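Chloramphenicol acetyltransferase (Bacteroides thetaiotaomicron, PDB 2I9D) probably transfers an acetyl group from acetyl-CoA to a hydroxyl of chloramphenicol, and is assembled as a trimer. Local coordinates at residues A[52-55]-A[56-59]; A[137-141]-A[142-146]; A[180-184]-A[185-189]; A[193-197]-A[198-202]. All blocks are in the same frame, centred on the assembly; numbering follows the deposited sequence.

In the fold
All four contacts are local, each between neighbouring pieces of chain, but they differ in depth and chemistry. Contact 1 is buried, an aromatic cluster on helix 52-66. It touches the hairpin of contact 3, where Tyr56 CD2 lies 3.7 Å from Met189 CE. That hairpin is a surface contact, built on antiparallel backbone hydrogen bonds and the charged residues Arg183 and Glu184 at its turn, which meet the other subunits. Contacts 3 and 4 share strand 186-196; their centres are about 27 Å apart, and contact 4, partly buried, carries the predicted active-site His197. Contact 2, also partly buried, closes helix 133-141 and leads into strand 146-151, with paired carboxylates around an arginine.

Contact 1 (A[52-55]-A[56-59]); sequences FFLH and YLYA
Tyr56 folds back over the preceding helical turn and sets its ring between Phe52 and Phe53, which makes this end of the contact its densest part. With CG held between the backbone N and the carbonyl carbon (chi1 67°), the ring is brought over the backbone of Phe53, whose CA sits 4.0 Å from the ring centroid in a CH-pi contact. The edge of Tyr56 then points at a face of Phe52 in a T-shaped pair with planes at 78°, and Tyr56 CD2 comes within 3.7 Å of Phe52 CE2. Phe53 answers from another direction: its own edge is directed at the Tyr56 face, off centre, while Tyr56 OH lies near the Phe53 ring plane, 3.5 Å from Phe53 CD1. The cluster opens helix 52-66, which packs on strands 87-93 and 146-151 of the mixed sheet; Phe53 reaches Ile92 and Ala151, and Phe52 leans on helix 39-47. Regular i to i+4 backbone bonds continue through the segment, the first from Tyr56 N to Phe52 O at 3.1 Å. Packing is slacker along the leucines. Leu57 CD2 lies beside the far end of Phe53, 3.9 Å from its CZ, and approaches Leu54 CD2 at 4.0 Å, with Leu54 turned to helix 111-124. Other elements bury both leucines, whereas the closely packed Phe52 and Phe53 are partly exposed.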
# COMPACT_ATOMS: atom_id res chain seq x y z
N PHE A 52 18.61 9.30 16.07
CA PHE A 52 18.16 7.95 15.72
C PHE A 52 17.81 7.88 14.21
O PHE A 52 18.08 6.87 13.53
CB PHE A 52 16.97 7.59 16.61
CG PHE A 52 16.31 6.27 16.25
CD1 PHE A 52 17.04 5.08 16.24
CD2 PHE A 52 14.95 6.21 15.95
CE1 PHE A 52 16.44 3.86 15.91
CE2 PHE A 52 14.34 4.99 15.63
CZ PHE A 52 15.09 3.82 15.62
N PHE A 53 17.24 8.97 13.69
CA PHE A 53 16.97 9.15 12.25
C PHE A 53 18.16 8.77 11.33
O PHE A 53 18.01 8.05 10.35
CB PHE A 53 16.47 10.59 11.98
CG PHE A 53 16.44 10.95 10.53
CD1 PHE A 53 15.45 10.42 9.68
CD2 PHE A 53 17.41 11.79 9.98
CE1 PHE A 53 15.42 10.75 8.31
CE2 PHE A 53 17.38 12.12 8.63
CZ PHE A 53 16.39 11.59 7.79
N LEU A 54 19.36 9.25 11.68
CA LEU A 54 20.56 8.96 10.92
C LEU A 54 21.02 7.52 11.07
O LEU A 54 21.66 6.98 10.15
CB LEU A 54 21.69 9.96 11.26
CG LEU A 54 21.39 11.40 10.78
CD1 LEU A 54 22.42 12.40 11.33
CD2 LEU A 54 21.27 11.47 9.25
N HIS A 55 20.69 6.90 12.20
CA HIS A 55 20.98 5.47 12.38
C HIS A 55 20.17 4.58 11.43
O HIS A 55 20.72 3.69 10.82
CB HIS A 55 20.77 5.04 13.84
CG HIS A 55 21.94 5.30 14.73
ND1 HIS A 55 22.73 4.28 15.24
CD2 HIS A 55 22.45 6.46 15.21
CE1 HIS A 55 23.68 4.81 15.99
NE2 HIS A 55 23.53 6.13 15.99
N TYR A 56 18.86 4.80 11.32
CA TYR A 56 18.07 4.00 10.38
C TYR A 56 18.23 4.45 8.93
O TYR A 56 18.12 3.62 8.02
CB TYR A 56 16.61 3.80 10.80
CG TYR A 56 15.69 5.01 10.83
CD1 TYR A 56 15.24 5.62 9.63
CD2 TYR A 56 15.20 5.49 12.04
CE1 TYR A 56 14.35 6.72 9.68
CE2 TYR A 56 14.32 6.58 12.09
CZ TYR A 56 13.90 7.17 10.92
OH TYR A 56 13.03 8.24 10.99
N LEU A 57 18.55 5.73 8.72
CA LEU A 57 18.84 6.22 7.38
C LEU A 57 20.08 5.50 6.84
O LEU A 57 20.10 5.04 5.67
CB LEU A 57 19.03 7.75 7.38
CG LEU A 57 18.96 8.45 6.02
CD1 LEU A 57 17.51 8.42 5.52
CD2 LEU A 57 19.46 9.92 6.07
N TYR A 58 21.09 5.38 7.68
CA TYR A 58 22.29 4.64 7.31
C TYR A 58 21.99 3.16 7.01
O TYR A 58 22.44 2.63 5.98
CB TYR A 58 23.36 4.73 8.41
CG TYR A 58 24.58 3.94 8.06
CD1 TYR A 58 25.43 4.36 7.04
CD2 TYR A 58 24.87 2.74 8.69
CE1 TYR A 58 26.55 3.64 6.68
CE2 TYR A 58 26.01 2.00 8.34
CZ TYR A 58 26.84 2.47 7.32
OH TYR A 58 27.98 1.78 6.95
N ALA A 59 21.24 2.52 7.91
CA ALA A 59 20.86 1.11 7.77
C ALA A 59 20.23 0.85 6.41
O ALA A 59 20.58 -0.12 5.73
CB ALA A 59 19.93 0.68 8.89

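Contact 2 (A[137-141]-A[142-146]); sequences EEVAD and GDYGL
The backbone of Asp143 turns back on Glu138, its N donating to Glu138 O at 2.9 Å, while Gly142, at a positive phi of 68°, gives its N-H to Val139 O at 3.1 Å. Across this reversal the side chains of Glu138 and Asp143 lie alongside each other and point the same way. Their carboxylates are turned almost perpendicular, 83° between planes, with Glu138 OE1 3.9 Å from Asp143 OD2. Two like charges so close are probably tolerated because Arg104 of strand 100-105 forms salt bridges to both. The two backbone bonds and the positive phi of Gly142 make a Schellman motif at the C-terminal end of helix 133-141, followed directly by an Asx turn: Asp143, its CG anti to the backbone N (chi1 -173°), uses OD1 to accept from Gly145 N at 3.0 Å, the donor standing above the carboxylate plane. With Asp143 replaced by an alanine, Gly145 N would probably lose its carboxylate acceptor and Arg104 would be left with only Glu138 of the two carboxylates. On the apolar side, the bent chain of Glu138 passes across Leu146, its CG 3.6 Å from Leu146 CD1, as the chain enters strand 146-151. Tyr144 brings its ring edge up to Val139 CA, and a water joins Val139 O to Tyr144 OH, 2.9 Å from the hydroxyl.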
# COMPACT_ATOMS: atom_id res chain seq x y z
N GLU A 137 17.17 18.69 -9.50
CA GLU A 137 18.59 18.76 -9.79
C GLU A 137 19.15 17.40 -10.21
O GLU A 137 19.84 17.31 -11.22
CB GLU A 137 19.34 19.33 -8.59
CG GLU A 137 20.84 19.37 -8.82
CD GLU A 137 21.57 20.07 -7.72
OE1 GLU A 137 21.79 19.45 -6.65
OE2 GLU A 137 21.92 21.26 -7.91
N GLU A 138 18.83 16.34 -9.46
CA GLU A 138 19.31 15.01 -9.82
C GLU A 138 18.72 14.53 -11.15
O GLU A 138 19.43 13.91 -11.96
CB GLU A 138 19.05 14.00 -8.69
CG GLU A 138 19.58 14.46 -7.36
CD GLU A 138 21.11 14.64 -7.33
OE1 GLU A 138 21.77 14.31 -8.34
OE2 GLU A 138 21.65 15.11 -6.30
N VAL A 139 17.44 14.80 -11.38
CA VAL A 139 16.84 14.57 -12.71
C VAL A 139 17.51 15.41 -13.81
O VAL A 139 17.79 14.90 -14.91
CB VAL A 139 15.30 14.79 -12.73
CG1 VAL A 139 14.76 14.63 -14.15
CG2 VAL A 139 14.59 13.82 -11.77
N ALA A 140 17.75 16.69 -13.55
CA ALA A 140 18.42 17.50 -14.56
C ALA A 140 19.84 16.98 -14.85
O ALA A 140 20.30 17.02 -15.98
CB ALA A 140 18.43 18.95 -14.17
N ASP A 141 20.51 16.47 -13.83
CA ASP A 141 21.81 15.82 -13.95
C ASP A 141 21.82 14.43 -14.57
O ASP A 141 22.89 13.92 -14.94
CB ASP A 141 22.34 15.61 -12.56
CG ASP A 141 23.58 16.34 -12.31
OD1 ASP A 141 24.60 15.61 -12.13
OD2 ASP A 141 23.53 17.60 -12.26
N GLY A 142 20.66 13.77 -14.62
CA GLY A 142 20.61 12.36 -15.00
C GLY A 142 21.25 11.44 -13.98
O GLY A 142 21.71 10.38 -14.34
N ASP A 143 21.31 11.85 -12.71
CA ASP A 143 21.88 10.97 -11.68
C ASP A 143 20.74 10.26 -10.95
O ASP A 143 20.05 10.87 -10.11
CB ASP A 143 22.78 11.74 -10.71
CG ASP A 143 23.54 10.83 -9.73
OD1 ASP A 143 23.43 9.59 -9.79
OD2 ASP A 143 24.24 11.35 -8.85
N TYR A 144 20.53 8.99 -11.29
CA TYR A 144 19.50 8.18 -10.63
C TYR A 144 20.12 7.21 -9.60
O TYR A 144 19.44 6.33 -9.07
CB TYR A 144 18.64 7.41 -11.65
CG TYR A 144 17.88 8.27 -12.63
CD1 TYR A 144 17.71 9.64 -12.43
CD2 TYR A 144 17.27 7.69 -13.75
CE1 TYR A 144 17.00 10.43 -13.33
CE2 TYR A 144 16.56 8.47 -14.66
CZ TYR A 144 16.45 9.84 -14.44
OH TYR A 144 15.74 10.61 -15.33
N GLY A 145 21.41 7.39 -9.33
CA GLY A 145 22.11 6.51 -8.39
C GLY A 145 21.84 6.94 -6.97
O GLY A 145 22.76 7.35 -6.22
N LEU A 146 20.56 6.87 -6.62
CA LEU A 146 20.04 7.39 -5.36
C LEU A 146 18.84 6.56 -4.90
O LEU A 146 18.20 5.90 -5.69
CB LEU A 146 19.54 8.83 -5.55
CG LEU A 146 20.56 9.91 -5.92
CD1 LEU A 146 19.84 10.93 -6.76
CD2 LEU A 146 21.18 10.52 -4.67
O HOH W 1 17.05 13.04 -16.33

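Contact 3 (A[180-184]-A[185-189]); sequences AIIRE and GRLVM
Ile181 and Val188 bond to each other twice through their backbones, the N of each donating to the O of the other at 2.8 Å. Nearer the turn, Arg183 N donates to Arg186 O almost straight (171°), and the return bond from Arg186 N to Arg183 O is longer, at 3.1 Å. Between these hydrogen-bonded pairs lies the non-hydrogen-bonded pair Ile182 and Leu187. The strands therefore form a two-residue beta hairpin closed by a type I' turn, with Glu184 and Gly185 at its corners, both at positive phi; it ends strand 174-183 and starts strand 186-196. Side-chain packing divides between the faces. On one, Leu187 CD1 rests against the backbone, 3.5 Å from Ile181 N, while Leu187 CG lies 4.0 Å from Ala180 CB and CD1 also 4.1 Å from Ile182 CG1. Cutting Leu187 back to an alanine removes this branch, and would probably open a gap between Ala180 and Ile182. On the other face Val188, with CG1 anti to the carbonyl carbon (chi1 -62°), has CG2 between the backbone N and the carbonyl carbon, where it touches Arg183 CD at 3.7 Å. The polar groups near the turn meet Tyr156 and the other subunits. The guanidinium of Arg183 makes a cation-pi contact with Tyr156, while the Glu184 backbone N donates to Glu184 OE1 of the second subunit and Glu184 OE2 accepts from Glu184 N of the third.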
# COMPACT_ATOMS: atom_id res chain seq x y z
N ALA A 180 8.67 4.45 15.64
CA ALA A 180 9.23 3.32 16.41
C ALA A 180 8.39 3.13 17.66
O ALA A 180 8.10 4.06 18.44
CB ALA A 180 10.69 3.54 16.77
N ILE A 181 7.99 1.88 17.85
CA ILE A 181 6.93 1.58 18.78
C ILE A 181 7.21 0.22 19.45
O ILE A 181 7.76 -0.70 18.83
CB ILE A 181 5.59 1.66 18.01
CG1 ILE A 181 4.92 3.00 18.29
CG2 ILE A 181 4.65 0.51 18.30
CD1 ILE A 181 3.73 3.26 17.39
N ILE A 182 6.89 0.13 20.73
CA ILE A 182 7.01 -1.14 21.47
C ILE A 182 5.85 -2.08 21.13
O ILE A 182 4.69 -1.74 21.31
CB ILE A 182 7.20 -0.90 23.01
CG1 ILE A 182 8.66 -0.50 23.26
CG2 ILE A 182 6.92 -2.18 23.81
CD1 ILE A 182 8.82 0.39 24.40
N ARG A 183 6.20 -3.23 20.56
CA ARG A 183 5.25 -4.30 20.26
C ARG A 183 5.75 -5.61 20.88
O ARG A 183 6.82 -6.12 20.51
CB ARG A 183 5.06 -4.50 18.76
CG ARG A 183 3.72 -4.03 18.25
CD ARG A 183 3.90 -2.79 17.41
NE ARG A 183 2.64 -2.26 16.87
CZ ARG A 183 2.07 -2.67 15.74
NH1 ARG A 183 2.63 -3.64 15.01
NH2 ARG A 183 0.93 -2.11 15.35
N GLU A 184 4.94 -6.14 21.79
CA GLU A 184 5.30 -7.32 22.60
C GLU A 184 6.70 -7.20 23.22
O GLU A 184 7.55 -8.07 23.05
CB GLU A 184 5.10 -8.60 21.78
CG GLU A 184 3.69 -8.67 21.17
CD GLU A 184 3.36 -10.06 20.62
OE1 GLU A 184 3.03 -10.95 21.45
OE2 GLU A 184 3.42 -10.26 19.39
N GLY A 185 6.94 -6.07 23.89
CA GLY A 185 8.22 -5.80 24.55
C GLY A 185 9.42 -5.42 23.69
O GLY A 185 10.50 -5.18 24.25
N ARG A 186 9.25 -5.37 22.35
CA ARG A 186 10.34 -5.01 21.42
C ARG A 186 10.04 -3.76 20.58
O ARG A 186 8.91 -3.53 20.13
CB ARG A 186 10.72 -6.18 20.50
CG ARG A 186 10.75 -7.54 21.22
CD ARG A 186 11.97 -8.39 20.86
NE ARG A 186 13.21 -7.87 21.45
CZ ARG A 186 13.84 -8.39 22.50
NH1 ARG A 186 13.38 -9.49 23.11
NH2 ARG A 186 14.96 -7.82 22.95
N LEU A 187 11.07 -2.94 20.39
CA LEU A 187 10.95 -1.74 19.59
C LEU A 187 11.00 -2.12 18.11
O LEU A 187 11.94 -2.75 17.66
CB LEU A 187 12.02 -0.71 19.94
CG LEU A 187 11.72 0.70 19.43
CD1 LEU A 187 10.56 1.40 20.21
CD2 LEU A 187 13.02 1.52 19.46
N VAL A 188 9.94 -1.74 17.38
CA VAL A 188 9.80 -2.00 15.94
C VAL A 188 9.35 -0.71 15.22
O VAL A 188 8.66 0.15 15.82
CB VAL A 188 8.77 -3.13 15.66
CG1 VAL A 188 9.19 -4.46 16.28
CG2 VAL A 188 7.37 -2.74 16.18
N MSE A 189 9.70 -0.57 13.95
CA MSE A 189 9.26 0.57 13.16
C MSE A 189 8.87 0.06 11.80
O MSE A 189 9.40 -0.98 11.41
CB MSE A 189 10.38 1.60 13.04
CG MSE A 189 11.64 1.08 12.40
SE MSE A 189 13.03 2.47 12.34
CE MSE A 189 12.21 3.58 10.92

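Contact 4 (A[193-197]-A[198-202]); sequences MTIHH and GFIDG
His196 and Gly198 are joined by a hydrogen bond in which the backbone N of Gly198 donates to His196 ND1 at 2.9 Å, lying nearly in the imidazole plane. With CG anti to the backbone N (chi1 -167°), the ring reaches forward over the turn, and a side-chain carbon at Gly198 would collide with ND1. The same histidine uses its carbonyl as well: Phe199 N donates to His196 O at 3.1 Å, and Ile200 N adds a weak bond to that oxygen. Together they curl the chain where strand 186-196 ends and the loop to helix 202-216 begins. The sequence from His196 to Gly202 is the HHxxxDG signature of the chloramphenicol acetyltransferase family, and His197 is its predicted proton acceptor. Among the polar side chains, Asp201 OD1 meets the edge of the His197 ring, 3.0 Å from CE1, with the ring and carboxylate planes 64° apart; Asp201 OD2 forms a salt bridge to Arg15. His197 also stacks on Phe22 and packs against Thr163 of the third subunit, consistent with an active site at the subunit interface, as in relatives. Apolar contacts join strand and loop: Ile195 and Ile200 cross at about a right angle, Ile200 CD1 resting 3.7 Å from Ile195 CB, while Phe199 CD2 approaches His196 CB at 3.8 Å.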
# COMPACT_ATOMS: atom_id res chain seq x y z
N MSE A 193 8.37 0.71 0.83
CA MSE A 193 9.16 1.03 -0.33
C MSE A 193 8.48 0.68 -1.64
O MSE A 193 7.65 -0.21 -1.71
CB MSE A 193 10.56 0.40 -0.23
CG MSE A 193 10.57 -1.12 -0.28
SE MSE A 193 12.37 -1.92 0.05
CE MSE A 193 13.51 -0.64 -0.98
N THR A 194 8.85 1.43 -2.68
CA THR A 194 8.35 1.24 -4.03
C THR A 194 9.53 0.99 -4.98
O THR A 194 10.44 1.80 -5.08
CB THR A 194 7.49 2.43 -4.45
OG1 THR A 194 6.36 2.45 -3.59
CG2 THR A 194 6.99 2.34 -5.91
N ILE A 195 9.53 -0.17 -5.62
CA ILE A 195 10.65 -0.56 -6.46
C ILE A 195 10.14 -0.95 -7.84
O ILE A 195 8.93 -1.06 -8.03
CB ILE A 195 11.60 -1.66 -5.77
CG1 ILE A 195 10.82 -2.87 -5.22
CG2 ILE A 195 12.45 -1.01 -4.64
CD1 ILE A 195 10.05 -3.70 -6.25
N HIS A 196 11.04 -1.11 -8.81
CA HIS A 196 10.65 -1.58 -10.14
C HIS A 196 10.76 -3.10 -10.12
O HIS A 196 11.82 -3.62 -9.82
CB HIS A 196 11.60 -1.00 -11.19
CG HIS A 196 11.13 -1.16 -12.59
ND1 HIS A 196 11.04 -2.39 -13.21
CD2 HIS A 196 10.76 -0.24 -13.52
CE1 HIS A 196 10.59 -2.23 -14.44
NE2 HIS A 196 10.44 -0.93 -14.66
N HIS A 197 9.68 -3.81 -10.42
CA HIS A 197 9.69 -5.27 -10.35
C HIS A 197 10.65 -5.93 -11.38
O HIS A 197 11.04 -7.11 -11.21
CB HIS A 197 8.26 -5.82 -10.54
CG HIS A 197 8.03 -7.16 -9.92
ND1 HIS A 197 9.03 -8.10 -9.74
CD2 HIS A 197 6.89 -7.74 -9.46
CE1 HIS A 197 8.52 -9.18 -9.18
NE2 HIS A 197 7.23 -8.99 -8.99
N GLY A 198 11.00 -5.20 -12.44
CA GLY A 198 12.00 -5.65 -13.41
C GLY A 198 13.36 -5.93 -12.79
O GLY A 198 14.11 -6.78 -13.27
N PHE A 199 13.66 -5.23 -11.69
CA PHE A 199 14.95 -5.32 -11.01
C PHE A 199 14.95 -6.12 -9.72
O PHE A 199 16.00 -6.60 -9.28
CB PHE A 199 15.50 -3.92 -10.68
CG PHE A 199 15.72 -3.03 -11.87
CD1 PHE A 199 16.41 -3.48 -12.99
CD2 PHE A 199 15.27 -1.70 -11.86
CE1 PHE A 199 16.64 -2.64 -14.09
CE2 PHE A 199 15.48 -0.85 -12.95
CZ PHE A 199 16.17 -1.32 -14.07
N ILE A 200 13.79 -6.21 -9.08
CA ILE A 200 13.69 -6.69 -7.70
C ILE A 200 12.48 -7.61 -7.57
O ILE A 200 11.38 -7.24 -8.00
CB ILE A 200 13.61 -5.49 -6.70
CG1 ILE A 200 14.96 -4.80 -6.57
CG2 ILE A 200 13.07 -5.92 -5.27
CD1 ILE A 200 14.86 -3.30 -6.36
N ASP A 201 12.71 -8.80 -7.01
CA ASP A 201 11.63 -9.72 -6.64
C ASP A 201 11.50 -9.83 -5.13
O ASP A 201 12.33 -9.29 -4.39
CB ASP A 201 11.88 -11.12 -7.20
CG ASP A 201 12.02 -11.15 -8.71
OD1 ASP A 201 11.21 -10.50 -9.43
OD2 ASP A 201 12.94 -11.86 -9.18
N GLY A 202 10.48 -10.57 -4.69
CA GLY A 202 10.24 -10.83 -3.27
C GLY A 202 11.50 -11.22 -2.54
O GLY A 202 11.75 -10.77 -1.41